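PDB 6XJ9: agarase from Pseudoalteromonas fuliginea, which probably hydrolyses the beta-1,4 glycosidic bonds of agarose, as a family GH50 glycoside hydrolase of a marine bacterium. Local coordinates for residues M425-L433 with I748-M758; D661-V671 with Y708-Q716. All blocks are in the same frame, centred on the assembly; numbering follows the deposited sequence.

How the interactions relate
The two contacts sit side by side in what is probably the (beta/alpha)8-type catalytic domain expected of a GH50 enzyme, their centres about 15 Å apart. Interaction 2 pairs neighbouring parallel strands, 664-666 and 709-714, with helix 689-704 in the connection between them. Interaction 1 packs the end of helix 413-428 against helix 745-763, the helix that follows strand 709-714. In sequence, both segments of interaction 2 fall between the two segments of interaction 1. They touch through a probable hydrogen bond between S432 and H713, and F430, F669 and A712 all reach helix 689-704, which ties the helical layer to the sheet.

Interaction 1 of 2, residues M425-L433 with I748-M758; sequences MITWGFSSL and IEAAKAMNESM
N755 reaches from helix 745-763 to W428 and G429, where helix 413-428 ends, and its side chain can be followed atom by atom. Its CB lies 3.2 Å from G429 O, and CG passes just as close to the same carbonyl. With CG anti to the carbonyl carbon (chi1 -74°), the amide is carried over the turn. There ND2 donates to W428 O at 2.9 Å; the N-H points fairly straight at the oxygen (158°), which lies near the amide plane but receives the donor tilted out of its own carbonyl plane. The same ND2 sits above one face of the F430 ring, near its rim, with amide and ring planes steeply inclined (74°). The other branch, OD1, bonds to T303 on strand 299-305, so both ends of the amide are engaged.

G429 makes this approach possible. It closes the helix as a Schellman motif with positive phi, and a side chain here would collide with N755 CB. W428 O takes a second, weaker contact from K752 CA at 3.3 Å.

Nearer the start of 748-758 lies a separate apolar contact: I748 CG1 sits over the five-membered ring of W428, 3.5 Å from its centroid, while I748 CG2 and CD1 spread toward W428 CD1 and CZ2. Closer to the amide, A751 CB meets F430 CZ at 3.6 Å.

The chemistry is one directional hydrogen bond beside apolar contacts, with the F430 face next to the donor: the amide serves a carbonyl at the helix end, and the bonds at its two ends fix its orientation.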
loop_
_atom_site.group_PDB
_atom_site.type_symbol
_atom_site.label_atom_id
_atom_site.label_comp_id
_atom_site.label_asym_id
_atom_site.label_seq_id
_atom_site.Cartn_x
_atom_site.Cartn_y
_atom_site.Cartn_z
ATOM N N MET A 425 18.052 -1.900 -9.781
ATOM C CA MET A 425 17.811 -3.315 -10.013
ATOM C C MET A 425 18.464 -4.155 -8.915
ATOM O O MET A 425 17.858 -5.105 -8.421
ATOM C CB MET A 425 18.299 -3.759 -11.397
ATOM C CG MET A 425 17.632 -3.010 -12.537
ATOM S SD MET A 425 15.829 -2.979 -12.357
ATOM C CE MET A 425 15.441 -1.496 -13.285
ATOM N N ILE A 426 19.687 -3.784 -8.506
ATOM C CA ILE A 426 20.345 -4.489 -7.416
ATOM C C ILE A 426 19.476 -4.367 -6.167
ATOM O O ILE A 426 19.189 -5.369 -5.513
ATOM C CB ILE A 426 21.766 -3.933 -7.126
ATOM C CG1 ILE A 426 22.747 -4.042 -8.302
ATOM C CG2 ILE A 426 22.327 -4.529 -5.839
ATOM C CD1 ILE A 426 22.941 -5.435 -8.850
ATOM N N THR A 427 19.078 -3.131 -5.836
ATOM C CA THR A 427 18.432 -2.849 -4.562
ATOM C C THR A 427 17.065 -3.532 -4.514
ATOM O O THR A 427 16.642 -4.032 -3.471
ATOM C CB THR A 427 18.276 -1.337 -4.345
ATOM O OG1 THR A 427 19.521 -0.696 -4.613
ATOM C CG2 THR A 427 17.816 -0.977 -2.949
ATOM N N TRP A 428 16.381 -3.543 -5.665
ATOM C CA TRP A 428 15.040 -4.095 -5.741
ATOM C C TRP A 428 15.096 -5.616 -5.838
ATOM O O TRP A 428 14.057 -6.269 -5.750
ATOM C CB TRP A 428 14.254 -3.481 -6.907
ATOM C CG TRP A 428 14.137 -1.990 -6.827
ATOM C CD1 TRP A 428 14.327 -1.204 -5.724
ATOM C CD2 TRP A 428 13.777 -1.098 -7.894
ATOM N NE1 TRP A 428 14.159 0.114 -6.046
ATOM C CE2 TRP A 428 13.811 0.211 -7.365
ATOM C CE3 TRP A 428 13.444 -1.274 -9.244
ATOM C CZ2 TRP A 428 13.488 1.332 -8.133
ATOM C CZ3 TRP A 428 13.137 -0.167 -10.003
ATOM C CH2 TRP A 428 13.163 1.116 -9.454
ATOM N N GLY A 429 16.309 -6.160 -6.029
ATOM C CA GLY A 429 16.516 -7.600 -6.030
ATOM C C GLY A 429 16.339 -8.253 -7.406
ATOM O O GLY A 429 16.389 -9.475 -7.526
ATOM N N PHE A 430 16.145 -7.457 -8.459
ATOM C CA PHE A 430 15.908 -8.051 -9.766
ATOM C C PHE A 430 17.189 -8.721 -10.276
ATOM O O PHE A 430 18.281 -8.146 -10.216
ATOM C CB PHE A 430 15.364 -7.015 -10.756
ATOM C CG PHE A 430 13.909 -6.650 -10.593
ATOM C CD1 PHE A 430 12.910 -7.607 -10.718
ATOM C CD2 PHE A 430 13.528 -5.343 -10.328
ATOM C CE1 PHE A 430 11.571 -7.271 -10.587
ATOM C CE2 PHE A 430 12.189 -5.011 -10.182
ATOM C CZ PHE A 430 11.211 -5.975 -10.318
ATOM N N SER A 431 17.022 -9.921 -10.846
ATOM C CA SER A 431 18.140 -10.729 -11.308
ATOM C C SER A 431 18.691 -10.259 -12.653
ATOM O O SER A 431 19.779 -10.701 -13.033
ATOM C CB SER A 431 17.765 -12.175 -11.393
ATOM O OG SER A 431 16.851 -12.373 -12.462
ATOM N N SER A 432 17.927 -9.426 -13.382
ATOM C CA SER A 432 18.255 -9.105 -14.767
ATOM C C SER A 432 17.681 -7.753 -15.173
ATOM O O SER A 432 16.793 -7.227 -14.510
ATOM C CB SER A 432 17.758 -10.200 -15.701
ATOM O OG SER A 432 16.332 -10.214 -15.759
ATOM N N LEU A 433 18.219 -7.200 -16.268
ATOM C CA LEU A 433 17.543 -6.198 -17.084
ATOM C C LEU A 433 16.790 -6.960 -18.166
ATOM O O LEU A 433 17.347 -7.869 -18.773
ATOM C CB LEU A 433 18.586 -5.290 -17.758
ATOM C CG LEU A 433 19.527 -4.494 -16.850
ATOM C CD1 LEU A 433 20.619 -3.820 -17.683
ATOM C CD2 LEU A 433 18.753 -3.429 -16.071
ATOM N N ILE A 748 7.965 -1.520 -5.636
ATOM C CA ILE A 748 9.358 -1.746 -5.275
ATOM C C ILE A 748 9.431 -2.678 -4.067
ATOM O O ILE A 748 10.263 -3.584 -4.042
ATOM C CB ILE A 748 10.074 -0.394 -5.032
ATOM C CG1 ILE A 748 10.722 0.145 -6.312
ATOM C CG2 ILE A 748 11.096 -0.493 -3.912
ATOM C CD1 ILE A 748 9.768 0.435 -7.433
ATOM N N GLU A 749 8.551 -2.444 -3.081
ATOM C CA GLU A 749 8.504 -3.226 -1.854
ATOM C C GLU A 749 8.095 -4.662 -2.170
ATOM O O GLU A 749 8.679 -5.608 -1.640
ATOM C CB GLU A 749 7.555 -2.592 -0.832
ATOM C CG GLU A 749 8.036 -1.245 -0.307
ATOM C CD GLU A 749 9.309 -1.312 0.515
ATOM O OE1 GLU A 749 9.255 -1.898 1.613
ATOM O OE2 GLU A 749 10.357 -0.808 0.043
ATOM N N ALA A 750 7.092 -4.821 -3.042
ATOM C CA ALA A 750 6.633 -6.149 -3.416
ATOM C C ALA A 750 7.708 -6.877 -4.222
ATOM O O ALA A 750 7.941 -8.063 -4.006
ATOM C CB ALA A 750 5.326 -6.079 -4.165
ATOM N N ALA A 751 8.359 -6.151 -5.137
ATOM C CA ALA A 751 9.449 -6.698 -5.932
ATOM C C ALA A 751 10.577 -7.190 -5.025
ATOM O O ALA A 751 11.095 -8.292 -5.235
ATOM C CB ALA A 751 9.934 -5.675 -6.929
ATOM N N LYS A 752 10.944 -6.389 -4.011
ATOM C CA LYS A 752 12.064 -6.751 -3.153
ATOM C C LYS A 752 11.755 -8.055 -2.427
ATOM O O LYS A 752 12.631 -8.906 -2.267
ATOM C CB LYS A 752 12.277 -5.742 -2.023
ATOM C CG LYS A 752 12.956 -4.424 -2.350
ATOM C CD LYS A 752 13.180 -3.701 -1.029
ATOM C CE LYS A 752 13.439 -2.219 -1.110
ATOM N NZ LYS A 752 13.433 -1.642 0.263
ATOM N N ALA A 753 10.518 -8.171 -1.925
ATOM C CA ALA A 753 10.125 -9.322 -1.131
ATOM C C ALA A 753 10.107 -10.553 -2.030
ATOM O O ALA A 753 10.618 -11.603 -1.655
ATOM C CB ALA A 753 8.775 -9.088 -0.497
ATOM N N MET A 754 9.540 -10.386 -3.227
ATOM C CA MET A 754 9.393 -11.477 -4.180
ATOM C C MET A 754 10.769 -12.028 -4.552
ATOM O O MET A 754 10.985 -13.230 -4.515
ATOM C CB MET A 754 8.674 -11.010 -5.450
ATOM C CG MET A 754 8.543 -12.103 -6.492
ATOM S SD MET A 754 7.569 -13.493 -5.865
ATOM C CE MET A 754 8.417 -14.857 -6.650
ATOM N N ASN A 755 11.691 -11.126 -4.913
ATOM C CA ASN A 755 13.020 -11.489 -5.389
ATOM C C ASN A 755 13.814 -12.134 -4.260
ATOM O O ASN A 755 14.635 -13.020 -4.508
ATOM C CB ASN A 755 13.774 -10.268 -5.925
ATOM C CG ASN A 755 13.274 -9.788 -7.271
ATOM O OD1 ASN A 755 13.041 -10.595 -8.174
ATOM N ND2 ASN A 755 13.133 -8.477 -7.426
ATOM N N GLU A 756 13.555 -11.685 -3.025
ATOM C CA GLU A 756 14.263 -12.183 -1.856
ATOM C C GLU A 756 13.947 -13.666 -1.664
ATOM O O GLU A 756 14.839 -14.475 -1.403
ATOM C CB GLU A 756 13.906 -11.344 -0.621
ATOM C CG GLU A 756 14.672 -11.735 0.627
ATOM C CD GLU A 756 16.177 -11.576 0.492
ATOM O OE1 GLU A 756 16.618 -10.532 -0.026
ATOM O OE2 GLU A 756 16.903 -12.515 0.876
ATOM N N SER A 757 12.669 -14.021 -1.828
ATOM C CA SER A 757 12.199 -15.334 -1.425
ATOM C C SER A 757 12.174 -16.325 -2.586
ATOM O O SER A 757 11.938 -17.507 -2.351
ATOM C CB SER A 757 10.857 -15.243 -0.739
ATOM O OG SER A 757 9.887 -14.737 -1.642
ATOM N N MET A 758 12.455 -15.876 -3.819
ATOM C CA MET A 758 12.145 -16.718 -4.973
ATOM C C MET A 758 12.910 -18.040 -4.970
ATOM O O MET A 758 12.319 -19.073 -5.278
ATOM C CB MET A 758 12.325 -16.025 -6.326
ATOM C CG MET A 758 13.725 -15.539 -6.636
ATOM S SD MET A 758 13.654 -14.472 -8.108
ATOM C CE MET A 758 15.295 -13.746 -8.029
#

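Interaction 2 of 2, residues D661-V671 with Y708-Q716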
loop_
_atom_site.group_PDB
_atom_site.type_symbol
_atom_site.label_atom_id
_atom_site.label_comp_id
_atom_site.label_asym_id
_atom_site.label_seq_id
_atom_site.Cartn_x
_atom_site.Cartn_y
_atom_site.Cartn_z
ATOM N N ASP A 661 8.762 -30.560 -22.076
ATOM C CA ASP A 661 9.731 -30.516 -20.991
ATOM C C ASP A 661 10.859 -29.538 -21.329
ATOM O O ASP A 661 12.042 -29.849 -21.185
ATOM C CB ASP A 661 10.214 -31.926 -20.625
ATOM C CG ASP A 661 10.892 -32.018 -19.267
ATOM O OD1 ASP A 661 10.579 -31.189 -18.359
ATOM O OD2 ASP A 661 11.747 -32.902 -19.127
ATOM N N LYS A 662 10.480 -28.337 -21.771
ATOM C CA LYS A 662 11.430 -27.250 -21.945
ATOM C C LYS A 662 11.169 -26.206 -20.859
ATOM O O LYS A 662 10.028 -26.070 -20.424
ATOM C CB LYS A 662 11.223 -26.614 -23.324
ATOM C CG LYS A 662 11.840 -27.381 -24.485
ATOM C CD LYS A 662 13.293 -27.021 -24.647
ATOM C CE LYS A 662 14.069 -28.032 -25.457
ATOM N NZ LYS A 662 15.283 -27.399 -26.014
ATOM N N PRO A 663 12.170 -25.397 -20.428
ATOM C CA PRO A 663 11.892 -24.243 -19.564
ATOM C C PRO A 663 11.247 -23.138 -20.412
ATOM O O PRO A 663 11.434 -23.088 -21.635
ATOM C CB PRO A 663 13.278 -23.812 -19.049
ATOM C CG PRO A 663 14.251 -24.296 -20.129
ATOM C CD PRO A 663 13.599 -25.508 -20.773
ATOM N N ALA A 664 10.480 -22.269 -19.749
ATOM C CA ALA A 664 9.732 -21.197 -20.393
ATOM C C ALA A 664 10.013 -19.877 -19.681
ATOM O O ALA A 664 10.388 -19.858 -18.514
ATOM C CB ALA A 664 8.247 -21.513 -20.382
ATOM N N ILE A 665 9.840 -18.757 -20.394
ATOM C CA ILE A 665 10.000 -17.472 -19.739
ATOM C C ILE A 665 8.838 -16.571 -20.151
ATOM O O ILE A 665 8.348 -16.679 -21.279
ATOM C CB ILE A 665 11.398 -16.867 -20.027
ATOM C CG1 ILE A 665 11.646 -15.608 -19.182
ATOM C CG2 ILE A 665 11.589 -16.600 -21.522
ATOM C CD1 ILE A 665 13.055 -15.043 -19.286
ATOM N N ILE A 666 8.367 -15.734 -19.214
ATOM C CA ILE A 666 7.377 -14.712 -19.536
ATOM C C ILE A 666 8.120 -13.444 -19.962
ATOM O O ILE A 666 8.931 -12.903 -19.201
ATOM C CB ILE A 666 6.387 -14.452 -18.373
ATOM C CG1 ILE A 666 5.443 -15.631 -18.127
ATOM C CG2 ILE A 666 5.589 -13.184 -18.623
ATOM C CD1 ILE A 666 4.418 -15.849 -19.235
ATOM N N GLY A 667 7.839 -12.991 -21.187
ATOM C CA GLY A 667 8.498 -11.826 -21.766
ATOM C C GLY A 667 7.955 -10.500 -21.243
ATOM O O GLY A 667 8.708 -9.534 -21.122
ATOM N N GLU A 668 6.642 -10.465 -20.983
ATOM C CA GLU A 668 5.934 -9.259 -20.585
ATOM C C GLU A 668 4.690 -9.641 -19.787
ATOM O O GLU A 668 4.056 -10.653 -20.073
ATOM C CB GLU A 668 5.448 -8.420 -21.774
ATOM C CG GLU A 668 6.485 -8.148 -22.843
ATOM C CD GLU A 668 5.980 -7.563 -24.153
ATOM O OE1 GLU A 668 4.838 -7.073 -24.203
ATOM O OE2 GLU A 668 6.736 -7.598 -25.130
ATOM N N PHE A 669 4.392 -8.813 -18.783
ATOM C CA PHE A 669 3.155 -8.802 -18.022
ATOM C C PHE A 669 3.108 -7.467 -17.283
ATOM O O PHE A 669 4.147 -6.836 -17.098
ATOM C CB PHE A 669 3.099 -9.973 -17.030
ATOM C CG PHE A 669 3.891 -9.786 -15.760
ATOM C CD1 PHE A 669 5.262 -10.003 -15.739
ATOM C CD2 PHE A 669 3.274 -9.381 -14.586
ATOM C CE1 PHE A 669 5.999 -9.842 -14.576
ATOM C CE2 PHE A 669 4.013 -9.198 -13.425
ATOM C CZ PHE A 669 5.375 -9.437 -13.410
ATOM N N HIS A 670 1.905 -7.021 -16.904
ATOM C CA HIS A 670 1.794 -5.783 -16.153
ATOM C C HIS A 670 0.437 -5.701 -15.475
ATOM O O HIS A 670 -0.513 -6.370 -15.860
ATOM C CB HIS A 670 2.039 -4.535 -17.025
ATOM C CG HIS A 670 0.786 -3.856 -17.461
ATOM N ND1 HIS A 670 0.258 -2.754 -16.778
ATOM C CD2 HIS A 670 -0.037 -4.099 -18.505
ATOM C CE1 HIS A 670 -0.845 -2.361 -17.385
ATOM N NE2 HIS A 670 -1.041 -3.169 -18.465
ATOM N N VAL A 671 0.399 -4.869 -14.435
ATOM C CA VAL A 671 -0.830 -4.481 -13.776
ATOM C C VAL A 671 -0.758 -2.968 -13.615
ATOM O O VAL A 671 0.308 -2.425 -13.344
ATOM C CB VAL A 671 -0.990 -5.164 -12.405
ATOM C CG1 VAL A 671 -2.379 -4.935 -11.823
ATOM C CG2 VAL A 671 -0.652 -6.650 -12.428
ATOM N N TYR A 708 7.782 -25.280 -15.065
ATOM C CA TYR A 708 8.387 -25.027 -16.369
ATOM C C TYR A 708 8.983 -23.623 -16.453
ATOM O O TYR A 708 10.021 -23.426 -17.087
ATOM C CB TYR A 708 7.411 -25.340 -17.507
ATOM C CG TYR A 708 7.068 -26.802 -17.539
ATOM C CD1 TYR A 708 7.937 -27.719 -18.108
ATOM C CD2 TYR A 708 5.926 -27.278 -16.912
ATOM C CE1 TYR A 708 7.653 -29.075 -18.106
ATOM C CE2 TYR A 708 5.618 -28.628 -16.915
ATOM C CZ TYR A 708 6.492 -29.527 -17.501
ATOM O OH TYR A 708 6.207 -30.856 -17.476
ATOM N N PHE A 709 8.353 -22.651 -15.792
ATOM C CA PHE A 709 8.805 -21.275 -15.941
ATOM C C PHE A 709 10.011 -20.988 -15.055
ATOM O O PHE A 709 10.055 -21.442 -13.917
ATOM C CB PHE A 709 7.660 -20.299 -15.684
ATOM C CG PHE A 709 6.771 -20.115 -16.883
ATOM C CD1 PHE A 709 5.667 -20.937 -17.082
ATOM C CD2 PHE A 709 7.039 -19.130 -17.817
ATOM C CE1 PHE A 709 4.829 -20.748 -18.168
ATOM C CE2 PHE A 709 6.214 -18.968 -18.921
ATOM C CZ PHE A 709 5.110 -19.774 -19.101
ATOM N N ILE A 710 10.971 -20.224 -15.603
ATOM C CA ILE A 710 12.210 -19.887 -14.924
ATOM C C ILE A 710 12.326 -18.371 -14.750
ATOM O O ILE A 710 13.406 -17.851 -14.464
ATOM C CB ILE A 710 13.431 -20.514 -15.646
ATOM C CG1 ILE A 710 13.531 -20.166 -17.138
ATOM C CG2 ILE A 710 13.398 -22.022 -15.464
ATOM C CD1 ILE A 710 13.756 -18.707 -17.473
ATOM N N GLY A 711 11.210 -17.655 -14.928
ATOM C CA GLY A 711 11.243 -16.217 -14.730
ATOM C C GLY A 711 10.195 -15.471 -15.546
ATOM O O GLY A 711 9.456 -16.059 -16.341
ATOM N N ALA A 712 10.159 -14.159 -15.322
ATOM C CA ALA A 712 9.196 -13.272 -15.954
ATOM C C ALA A 712 9.752 -11.855 -15.927
ATOM O O ALA A 712 10.359 -11.443 -14.941
ATOM C CB ALA A 712 7.877 -13.334 -15.220
ATOM N N HIS A 713 9.512 -11.120 -17.015
ATOM C CA HIS A 713 9.912 -9.730 -17.107
ATOM C C HIS A 713 8.663 -8.842 -17.162
ATOM O O HIS A 713 7.712 -9.133 -17.887
ATOM C CB HIS A 713 10.839 -9.529 -18.311
ATOM C CG HIS A 713 12.215 -10.098 -18.170
ATOM N ND1 HIS A 713 12.792 -10.878 -19.165
ATOM C CD2 HIS A 713 13.132 -9.995 -17.181
ATOM C CE1 HIS A 713 14.001 -11.245 -18.790
ATOM N NE2 HIS A 713 14.239 -10.722 -17.565
ATOM N N TRP A 714 8.697 -7.754 -16.383
ATOM C CA TRP A 714 7.629 -6.774 -16.270
ATOM C C TRP A 714 7.734 -5.750 -17.397
ATOM O O TRP A 714 8.800 -5.184 -17.648
ATOM C CB TRP A 714 7.758 -6.078 -14.899
ATOM C CG TRP A 714 6.897 -4.861 -14.757
ATOM C CD1 TRP A 714 7.147 -3.607 -15.235
ATOM C CD2 TRP A 714 5.610 -4.798 -14.118
ATOM N NE1 TRP A 714 6.121 -2.757 -14.899
ATOM C CE2 TRP A 714 5.157 -3.467 -14.230
ATOM C CE3 TRP A 714 4.811 -5.736 -13.452
ATOM C CZ2 TRP A 714 3.939 -3.050 -13.693
ATOM C CZ3 TRP A 714 3.603 -5.326 -12.927
ATOM C CH2 TRP A 714 3.176 -4.004 -13.053
ATOM N N PHE A 715 6.612 -5.491 -18.068
ATOM C CA PHE A 715 6.540 -4.419 -19.056
ATOM C C PHE A 715 5.816 -3.223 -18.437
ATOM O O PHE A 715 4.603 -3.273 -18.266
ATOM C CB PHE A 715 5.809 -4.908 -20.317
ATOM C CG PHE A 715 5.840 -3.959 -21.495
ATOM C CD1 PHE A 715 4.954 -2.892 -21.581
ATOM C CD2 PHE A 715 6.737 -4.150 -22.539
ATOM C CE1 PHE A 715 4.978 -2.028 -22.668
ATOM C CE2 PHE A 715 6.769 -3.277 -23.620
ATOM C CZ PHE A 715 5.887 -2.220 -23.687
ATOM N N GLN A 716 6.518 -2.111 -18.146
ATOM C CA GLN A 716 7.880 -1.764 -18.526
ATOM C C GLN A 716 8.441 -0.839 -17.433
ATOM O O GLN A 716 7.828 -0.660 -16.388
ATOM C CB GLN A 716 7.856 -1.071 -19.897
ATOM C CG GLN A 716 7.127 0.272 -19.888
ATOM C CD GLN A 716 6.959 0.992 -21.206
ATOM O OE1 GLN A 716 7.411 0.559 -22.255
ATOM N NE2 GLN A 716 6.263 2.113 -21.172
HETATM O O HOH W 1 11.633 -10.029 -21.766
#
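The indole of W714 carries H670 CA over one face, 3.9 Å from the centroid of its six-membered ring, and F669 O lies above that face too, toward the rim. At its edge comes the phenyl of F669: W714 turns CE3 toward the F669 face in a T-shaped pair, centroids 5.3 Å apart and planes at 86°. Indole CG stands anti to the backbone N (chi1 168°), which swings the ring across residues 669-671 and brings CH2 to 3.2 Å from V671 N. Its NE1 bonds to V734 O and weakly to Q716 O. Replacing W714 with an alanine would probably open a gap beside H670 and V671 and leave F669 without its edge-on partner.

F709 offers one face to A664 CB, while its CE2 meets I666 CG1 at 3.5 Å. These residues lie on strands 664-666 and 709-714, parallel neighbours in what is probably the catalytic barrel, joined by helix 689-704 as a beta-alpha-beta unit. A664 pairs with F709 and I666 with A712, so the register slips by one at a beta bulge, where G711 has angles that suit glycine. I666 N hydrogen-bonds to G711 O, and F715 N donates to F669 O at 3.0 Å. A water bridges H713 ND1 and G667 O. E668 runs alongside F715, CB to CB at 3.8 Å, its carboxylate salt-bridged to R619 and hydrogen-bonded to Y645.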